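Local atomic coordinates of arginine kinase (Anthopleura japonica, PDB entry 4RF6), a protein that catalyses the reversible transfer of a phosphate group from ATP to L-arginine, giving phosphoarginine and ADP, with two phosphagen kinase repeats in one chain. Residues K197-R200 / F201-A204; M4-P7 / E8-A11; G54-L57 / W58-I61. All blocks are in the same frame, centred on the assembly; numbering follows the deposited sequence.

Interaction 1. Residues K197-R200 / F201-A204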
ATOM      1  N   LYS A 197       9.170 -25.068  -1.151  1.00 24.67           N
ATOM      2  CA  LYS A 197       9.167 -26.334  -0.419  1.00 25.70           C
ATOM      3  C   LYS A 197       9.144 -26.056   1.074  1.00 26.56           C
ATOM      4  O   LYS A 197       9.816 -25.138   1.545  1.00 27.80           O
ATOM      5  CB  LYS A 197      10.380 -27.185  -0.789  1.00 28.51           C
ATOM      6  CG  LYS A 197      10.307 -28.619  -0.282  1.00 29.12           C
ATOM      7  CD  LYS A 197      11.440 -29.479  -0.833  1.00 31.70           C
ATOM      8  CE  LYS A 197      11.219 -30.941  -0.479  1.00 34.90           C
ATOM      9  NZ  LYS A 197      12.198 -31.846  -1.150  1.00 38.06           N
ATOM     10  N   GLY A 198       8.337 -26.818   1.808  1.00 24.55           N
ATOM     11  CA  GLY A 198       8.103 -26.550   3.217  1.00 24.65           C
ATOM     12  C   GLY A 198       9.372 -26.659   4.030  1.00 23.51           C
ATOM     13  O   GLY A 198      10.278 -27.403   3.659  1.00 24.10           O
ATOM     14  N   ASP A 199       9.444 -25.915   5.130  1.00 27.41           N
ATOM     15  CA  ASP A 199      10.641 -25.923   5.971  1.00 30.78           C
ATOM     16  C   ASP A 199      10.819 -27.231   6.743  1.00 31.10           C
ATOM     17  O   ASP A 199      10.072 -28.191   6.535  1.00 28.24           O
ATOM     18  CB  ASP A 199      10.659 -24.722   6.924  1.00 32.33           C
ATOM     19  CG  ASP A 199       9.455 -24.681   7.853  1.00 34.91           C
ATOM     20  OD1 ASP A 199       8.818 -25.736   8.085  1.00 34.58           O
ATOM     21  OD2 ASP A 199       9.152 -23.582   8.366  1.00 34.58           O
ATOM     22  N   ARG A 200      11.800 -27.255   7.644  1.00 31.79           N
ATOM     23  CA  ARG A 200      12.125 -28.460   8.405  1.00 30.66           C
ATOM     24  C   ARG A 200      10.938 -29.001   9.198  1.00 27.70           C
ATOM     25  O   ARG A 200      10.847 -30.203   9.437  1.00 27.36           O
ATOM     26  CB  ARG A 200      13.307 -28.203   9.346  1.00 33.68           C
ATOM     27  CG  ARG A 200      13.120 -27.019  10.296  1.00 35.25           C
ATOM     28  CD  ARG A 200      14.385 -26.769  11.118  1.00 35.15           C
ATOM     29  NE  ARG A 200      14.311 -25.548  11.918  1.00 34.81           N
ATOM     30  CZ  ARG A 200      13.971 -25.512  13.204  1.00 38.66           C
ATOM     31  NH1 ARG A 200      13.662 -26.629  13.848  1.00 38.65           N
ATOM     32  NH2 ARG A 200      13.937 -24.355  13.850  1.00 40.63           N
ATOM     33  N   PHE A 201      10.031 -28.114   9.597  1.00 30.27           N
ATOM     34  CA  PHE A 201       8.855 -28.518  10.359  1.00 29.82           C
ATOM     35  C   PHE A 201       7.864 -29.295   9.488  1.00 28.21           C
ATOM     36  O   PHE A 201       7.367 -30.347   9.893  1.00 29.59           O
ATOM     37  CB  PHE A 201       8.174 -27.299  10.993  1.00 31.57           C
ATOM     38  CG  PHE A 201       9.013 -26.598  12.030  1.00 35.93           C
ATOM     39  CD1 PHE A 201       8.972 -27.001  13.361  1.00 37.75           C
ATOM     40  CD2 PHE A 201       9.831 -25.528  11.680  1.00 36.72           C
ATOM     41  CE1 PHE A 201       9.738 -26.358  14.325  1.00 38.68           C
ATOM     42  CE2 PHE A 201      10.602 -24.882  12.639  1.00 37.37           C
ATOM     43  CZ  PHE A 201      10.556 -25.299  13.962  1.00 38.65           C
ATOM     44  N   LEU A 202       7.583 -28.776   8.294  1.00 23.20           N
ATOM     45  CA  LEU A 202       6.676 -29.438   7.354  1.00 24.68           C
ATOM     46  C   LEU A 202       7.313 -30.701   6.776  1.00 24.32           C
ATOM     47  O   LEU A 202       6.641 -31.724   6.571  1.00 20.31           O
ATOM     48  CB  LEU A 202       6.287 -28.486   6.222  1.00 23.82           C
ATOM     49  CG  LEU A 202       5.637 -27.176   6.659  1.00 26.85           C
ATOM     50  CD1 LEU A 202       5.091 -26.423   5.457  1.00 24.04           C
ATOM     51  CD2 LEU A 202       4.542 -27.435   7.674  1.00 27.80           C
ATOM     52  N   GLU A 203       8.614 -30.619   6.515  1.00 22.82           N
ATOM     53  CA  GLU A 203       9.383 -31.773   6.055  1.00 23.30           C
ATOM     54  C   GLU A 203       9.201 -32.964   7.000  1.00 24.15           C
ATOM     55  O   GLU A 203       8.802 -34.050   6.582  1.00 25.22           O
ATOM     56  CB  GLU A 203      10.866 -31.400   5.944  1.00 25.71           C
ATOM     57  CG  GLU A 203      11.781 -32.556   5.564  1.00 28.60           C
ATOM     58  CD  GLU A 203      11.555 -33.054   4.148  1.00 31.37           C
ATOM     59  OE1 GLU A 203      11.002 -32.297   3.321  1.00 30.11           O
ATOM     60  OE2 GLU A 203      11.934 -34.210   3.869  1.00 36.05           O
ATOM     61  N   ALA A 204       9.471 -32.746   8.283  1.00 23.20           N
ATOM     62  CA  ALA A 204       9.391 -33.821   9.273  1.00 21.56           C
ATOM     63  C   ALA A 204       7.955 -34.296   9.516  1.00 23.34           C
ATOM     64  O   ALA A 204       7.732 -35.401  10.019  1.00 23.78           O
ATOM     65  CB  ALA A 204      10.042 -33.390  10.580  1.00 17.48           C
TER
HETATM   66  O   HOH W   1      10.759 -34.452   0.650  1.00 45.99           O
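The CG of Asp199 sits between its own backbone N and carbonyl carbon (chi1 59°), which turns OD1 back over the amides of Phe201 and Leu202. The bond from Leu202 N to Asp199 OD1 is 3.3 Å and meets the oxygen nearly along its C-O bond. The bond from Phe201 N to Asp199 OD1, at 3.1 Å, is bent and weak. Arg200 takes the same first torsion (chi1 55°) and then runs extended beside Phe201, pointing the same way. Phe201 CE2 sits over the centre of one face of the guanidinium, and Arg200 CZ is 3.5 Å from Phe201 CE2. The two planes are 41° apart, so this is no flat stack. Asp199 is thus the N-cap of helix 200-205, whose first turn is closed by Glu203 N to Asp199 O at 2.8 Å. NH2 of Arg200 forms a salt bridge with Asp69, and NH1 bonds to Asn67. These bonds probably hold the guanidinium in place beside Phe201. Phe201 packs next to Tyr75, which probably binds the substrate. Lys197 NZ and Glu203 OE2 share a water through weak bonds. Glu203 OE1 is held by Asn208. Leu202 CD1 rests 3.8 Å from Gly198 CA.

Interaction 2. Residues M4-P7 / E8-A11; sequences MADP and ETAA
Asp6 and Thr9 cross at a slant, and the Thr9 hydroxyl comes up against both carboxylate oxygens of Asp6. Thr9 OG1 is 2.9 Å from Asp6 OD2 and 3.0 Å from Asp6 OD1. Either bond would be weak, and which oxygen takes the one hydroxyl proton is left open. The backbone adds a further bond, from Thr9 N to Asp6 OD1 at 3.3 Å. Its donor stands well above the carboxylate plane, 53° out of it. Asp6 is therefore the N-cap of helix 7-14. Its CG lies anti to the backbone N (chi1 -169°), and this swings the carboxylate forward to Thr9.

Glu8 approaches Asp6 quite differently. The two side chains cross at about a right angle, and their carboxylate planes are 54° apart. Glu8 OE2 comes within 3.2 Å of Asp6 OD1. Two acids so close would probably disfavour full charge on both, and the Thr9 donors may offset part of the cost at Asp6.

Glu8 lies side by side with Pro7, pointing the same way. Its chain bends at chi2 and folds back along the proline ring. Glu8 OE2 ends 3.3 Å from Pro7 CD. Pro7 occupies the first turn of the helix, where a residue without an amide hydrogen costs no helical bond. Pro7 O accepts from Ala11 N at 3.0 Å, a regular helical bond.

Ala10 is the buried member of this turn. It packs on Asn62, Val65 and Val66 of helix 57-66, while Thr9 touches the loop at Pro22. Ala5 also leans on Val66, and the backbone of Asp6 is hydrogen-bonded to that of Val66, which ties the start of helix 7-14 to helix 57-66.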
ATOM      1  N   MET A   4      18.116 -26.760  15.077  1.00 67.69           N
ATOM      2  CA  MET A   4      18.197 -27.162  13.684  1.00 61.05           C
ATOM      3  C   MET A   4      17.531 -28.534  13.679  1.00 53.39           C
ATOM      4  O   MET A   4      17.316 -29.116  14.740  1.00 52.62           O
ATOM      5  CB  MET A   4      19.652 -27.247  13.220  1.00 61.93           C
ATOM      6  CG  MET A   4      19.828 -27.319  11.707  1.00 62.59           C
ATOM      7  SD  MET A   4      21.404 -26.652  11.128  1.00122.24           S
ATOM      8  CE  MET A   4      21.315 -27.053   9.384  1.00 84.75           C
ATOM      9  N   ALA A   5      17.181 -29.053  12.511  1.00 48.88           N
ATOM     10  CA  ALA A   5      16.508 -30.350  12.469  1.00 44.19           C
ATOM     11  C   ALA A   5      17.490 -31.510  12.646  1.00 42.01           C
ATOM     12  O   ALA A   5      18.539 -31.539  12.004  1.00 42.53           O
ATOM     13  CB  ALA A   5      15.729 -30.505  11.178  1.00 43.06           C
ATOM     14  N   ASP A   6      17.141 -32.466  13.506  1.00 39.95           N
ATOM     15  CA  ASP A   6      17.938 -33.682  13.688  1.00 41.61           C
ATOM     16  C   ASP A   6      17.098 -34.911  13.329  1.00 41.24           C
ATOM     17  O   ASP A   6      16.697 -35.674  14.212  1.00 41.89           O
ATOM     18  CB  ASP A   6      18.446 -33.782  15.135  1.00 43.95           C
ATOM     19  CG  ASP A   6      19.490 -34.882  15.329  1.00 49.24           C
ATOM     20  OD1 ASP A   6      19.673 -35.723  14.419  1.00 50.50           O
ATOM     21  OD2 ASP A   6      20.123 -34.909  16.408  1.00 52.81           O
ATOM     22  N   PRO A   7      16.834 -35.113  12.027  1.00 40.74           N
ATOM     23  CA  PRO A   7      15.989 -36.235  11.605  1.00 40.49           C
ATOM     24  C   PRO A   7      16.637 -37.597  11.861  1.00 42.05           C
ATOM     25  O   PRO A   7      15.926 -38.555  12.165  1.00 42.91           O
ATOM     26  CB  PRO A   7      15.828 -36.001  10.098  1.00 39.99           C
ATOM     27  CG  PRO A   7      17.034 -35.218   9.707  1.00 38.89           C
ATOM     28  CD  PRO A   7      17.313 -34.323  10.877  1.00 39.26           C
ATOM     29  N   GLU A   8      17.961 -37.677  11.744  1.00 44.24           N
ATOM     30  CA  GLU A   8      18.686 -38.940  11.912  1.00 45.60           C
ATOM     31  C   GLU A   8      18.469 -39.579  13.286  1.00 42.14           C
ATOM     32  O   GLU A   8      18.376 -40.803  13.399  1.00 39.93           O
ATOM     33  CB  GLU A   8      20.187 -38.744  11.658  1.00 50.84           C
ATOM     34  CG  GLU A   8      20.550 -38.164  10.284  1.00 55.44           C
ATOM     35  CD  GLU A   8      20.479 -36.642  10.242  1.00 58.55           C
ATOM     36  OE1 GLU A   8      20.772 -36.057   9.174  1.00 58.90           O
ATOM     37  OE2 GLU A   8      20.133 -36.035  11.277  1.00 59.94           O
ATOM     38  N   THR A   9      18.389 -38.743  14.321  1.00 39.86           N
ATOM     39  CA  THR A   9      18.196 -39.211  15.694  1.00 40.56           C
ATOM     40  C   THR A   9      16.756 -39.659  15.937  1.00 38.74           C
ATOM     41  O   THR A   9      16.509 -40.662  16.614  1.00 39.36           O
ATOM     42  CB  THR A   9      18.574 -38.118  16.721  1.00 42.37           C
ATOM     43  OG1 THR A   9      19.963 -37.792  16.587  1.00 45.91           O
ATOM     44  CG2 THR A   9      18.313 -38.592  18.143  1.00 41.14           C
ATOM     45  N   ALA A  10      15.806 -38.911  15.388  1.00 33.92           N
ATOM     46  CA  ALA A  10      14.395 -39.265  15.518  1.00 30.47           C
ATOM     47  C   ALA A  10      14.099 -40.603  14.842  1.00 28.62           C
ATOM     48  O   ALA A  10      13.363 -41.429  15.380  1.00 28.59           O
ATOM     49  CB  ALA A  10      13.517 -38.169  14.938  1.00 28.58           C
ATOM     50  N   ALA A  11      14.671 -40.805  13.659  1.00 28.05           N
ATOM     51  CA  ALA A  11      14.468 -42.038  12.897  1.00 26.11           C
ATOM     52  C   ALA A  11      14.827 -43.312  13.675  1.00 31.50           C
ATOM     53  O   ALA A  11      14.162 -44.343  13.527  1.00 28.39           O
ATOM     54  CB  ALA A  11      15.235 -41.979  11.590  1.00 26.55           C
TER

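Interaction 3. Residues G54-L57 / W58-I61; sequences GITL and WDCI
Asp59 OD2 takes two bonds from Thr56. Thr56 N donates to Asp59 OD2 at 2.9 Å with an N-H...O angle of 165°, reaching the anti side of the carboxylate. Thr56 OG1 gives a weak bond to Asp59 OD2 at 3.0 Å. In return Asp59 N donates to Thr56 OG1 at 3.1 Å. This exchange is a capping box, with Thr56 as the N-cap of helix 57-66. OG1 lies between the backbone N and carbonyl carbon of Thr56 (chi1 71°), which sets it over the Asp59 amide. CG of Asp59 lies beside its own backbone N (chi1 -70°), and OD2 is carried back to Thr56. Farther on, Cys60 N bonds to Thr56 O and Ile61 N to Leu57 O. Ile55 CG2 meets Cys60 SG at 3.9 Å beside the box, and both residues touch Ser81. Leu57 CD1 and Ile61 CG2 are in looser apolar contact. The Trp58 indole has Ile61 CD1 over one face, and its NE1 bonds to Ala18 O. Asp59 OD1 forms a salt bridge with Lys14. With OD2 used by the cap and OD1 by the lysine, Asp59 is probably kept ionised, and its negative charge would suit the positive end of the helix dipole.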
ATOM      1  N   GLY A  54      -3.555 -45.395   7.737  1.00 24.80           N
ATOM      2  CA  GLY A  54      -2.297 -45.965   8.184  1.00 25.04           C
ATOM      3  C   GLY A  54      -1.482 -44.989   9.010  1.00 23.24           C
ATOM      4  O   GLY A  54      -0.290 -45.208   9.241  1.00 25.01           O
ATOM      5  N   ILE A  55      -2.121 -43.915   9.465  1.00 19.74           N
ATOM      6  CA  ILE A  55      -1.421 -42.900  10.249  1.00 21.98           C
ATOM      7  C   ILE A  55      -1.151 -43.403  11.669  1.00 25.35           C
ATOM      8  O   ILE A  55      -2.074 -43.836  12.369  1.00 27.54           O
ATOM      9  CB  ILE A  55      -2.203 -41.573  10.299  1.00 22.39           C
ATOM     10  CG1 ILE A  55      -2.536 -41.097   8.883  1.00 21.83           C
ATOM     11  CG2 ILE A  55      -1.391 -40.506  11.026  1.00 21.97           C
ATOM     12  CD1 ILE A  55      -1.310 -40.928   7.995  1.00 18.28           C
ATOM     13  N   THR A  56       0.115 -43.351  12.085  1.00 21.95           N
ATOM     14  CA  THR A  56       0.505 -43.805  13.418  1.00 23.71           C
ATOM     15  C   THR A  56       0.752 -42.610  14.328  1.00 24.44           C
ATOM     16  O   THR A  56       0.791 -41.466  13.870  1.00 23.83           O
ATOM     17  CB  THR A  56       1.793 -44.665  13.383  1.00 24.46           C
ATOM     18  OG1 THR A  56       2.922 -43.830  13.092  1.00 24.39           O
ATOM     19  CG2 THR A  56       1.692 -45.753  12.332  1.00 23.92           C
ATOM     20  N   LEU A  57       0.914 -42.888  15.619  1.00 19.35           N
ATOM     21  CA  LEU A  57       1.223 -41.859  16.598  1.00 22.17           C
ATOM     22  C   LEU A  57       2.563 -41.224  16.251  1.00 23.72           C
ATOM     23  O   LEU A  57       2.713 -40.000  16.296  1.00 22.76           O
ATOM     24  CB  LEU A  57       1.283 -42.469  17.999  1.00 23.27           C
ATOM     25  CG  LEU A  57       1.670 -41.572  19.174  1.00 24.06           C
ATOM     26  CD1 LEU A  57       0.601 -40.523  19.452  1.00 24.44           C
ATOM     27  CD2 LEU A  57       1.922 -42.414  20.410  1.00 27.09           C
ATOM     28  N   TRP A  58       3.533 -42.065  15.896  1.00 21.45           N
ATOM     29  CA  TRP A  58       4.852 -41.581  15.509  1.00 23.16           C
ATOM     30  C   TRP A  58       4.799 -40.633  14.316  1.00 23.04           C
ATOM     31  O   TRP A  58       5.528 -39.637  14.284  1.00 23.34           O
ATOM     32  CB  TRP A  58       5.804 -42.745  15.226  1.00 24.78           C
ATOM     33  CG  TRP A  58       6.882 -42.844  16.250  1.00 25.52           C
ATOM     34  CD1 TRP A  58       7.030 -43.813  17.207  1.00 26.15           C
ATOM     35  CD2 TRP A  58       7.956 -41.920  16.449  1.00 24.57           C
ATOM     36  NE1 TRP A  58       8.140 -43.552  17.975  1.00 24.62           N
ATOM     37  CE2 TRP A  58       8.723 -42.392  17.532  1.00 25.33           C
ATOM     38  CE3 TRP A  58       8.345 -40.740  15.810  1.00 25.91           C
ATOM     39  CZ2 TRP A  58       9.862 -41.720  17.991  1.00 25.78           C
ATOM     40  CZ3 TRP A  58       9.470 -40.077  16.265  1.00 26.36           C
ATOM     41  CH2 TRP A  58      10.217 -40.568  17.339  1.00 26.28           C
ATOM     42  N   ASP A  59       3.947 -40.939  13.337  1.00 24.41           N
ATOM     43  CA  ASP A  59       3.755 -40.052  12.190  1.00 24.54           C
ATOM     44  C   ASP A  59       3.320 -38.670  12.660  1.00 27.37           C
ATOM     45  O   ASP A  59       3.745 -37.645  12.120  1.00 24.19           O
ATOM     46  CB  ASP A  59       2.693 -40.614  11.241  1.00 23.18           C
ATOM     47  CG  ASP A  59       3.159 -41.852  10.501  1.00 25.65           C
ATOM     48  OD1 ASP A  59       4.338 -41.896  10.094  1.00 28.02           O
ATOM     49  OD2 ASP A  59       2.339 -42.777  10.325  1.00 25.32           O
ATOM     50  N   CYS A  60       2.468 -38.654  13.679  1.00 28.23           N
ATOM     51  CA  CYS A  60       1.921 -37.406  14.192  1.00 25.98           C
ATOM     52  C   CYS A  60       2.927 -36.595  15.001  1.00 25.11           C
ATOM     53  O   CYS A  60       2.952 -35.366  14.919  1.00 24.44           O
ATOM     54  CB  CYS A  60       0.678 -37.683  15.032  1.00 24.05           C
ATOM     55  SG  CYS A  60      -0.745 -38.176  14.039  1.00 24.43           S
ATOM     56  N   ILE A  61       3.761 -37.276  15.778  1.00 22.06           N
ATOM     57  CA  ILE A  61       4.674 -36.575  16.673  1.00 23.44           C
ATOM     58  C   ILE A  61       6.041 -36.325  16.050  1.00 20.90           C
ATOM     59  O   ILE A  61       6.884 -35.668  16.660  1.00 20.62           O
ATOM     60  CB  ILE A  61       4.891 -37.350  17.988  1.00 23.43           C
ATOM     61  CG1 ILE A  61       5.639 -38.658  17.713  1.00 22.63           C
ATOM     62  CG2 ILE A  61       3.557 -37.596  18.701  1.00 20.26           C
ATOM     63  CD1 ILE A  61       6.083 -39.383  18.971  1.00 24.72           C
TER

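In the fold
All three contacts cap the start of a helix in the first of the two repeats. Along the chain they come in the order interaction 2, interaction 3, interaction 1. Helix 57-66, which interaction 3 begins, is common ground: helix 7-14 of interaction 2 and helix 200-205 of interaction 1 both pack on it. The centres of interactions 1 and 2 are about 13 Å apart, and Arg200 CB touches Ala5 CB at 3.8 Å. The centre of interaction 3 lies about 16 Å from each of the other two centres; Ala10 O meets Trp58 CH2. Interaction 1 lies in the C-terminal catalytic domain and interaction 3 in the N-terminal domain. The packing of helix 200-205 on helix 57-66 joins the two, close to residues that probably bind the substrate.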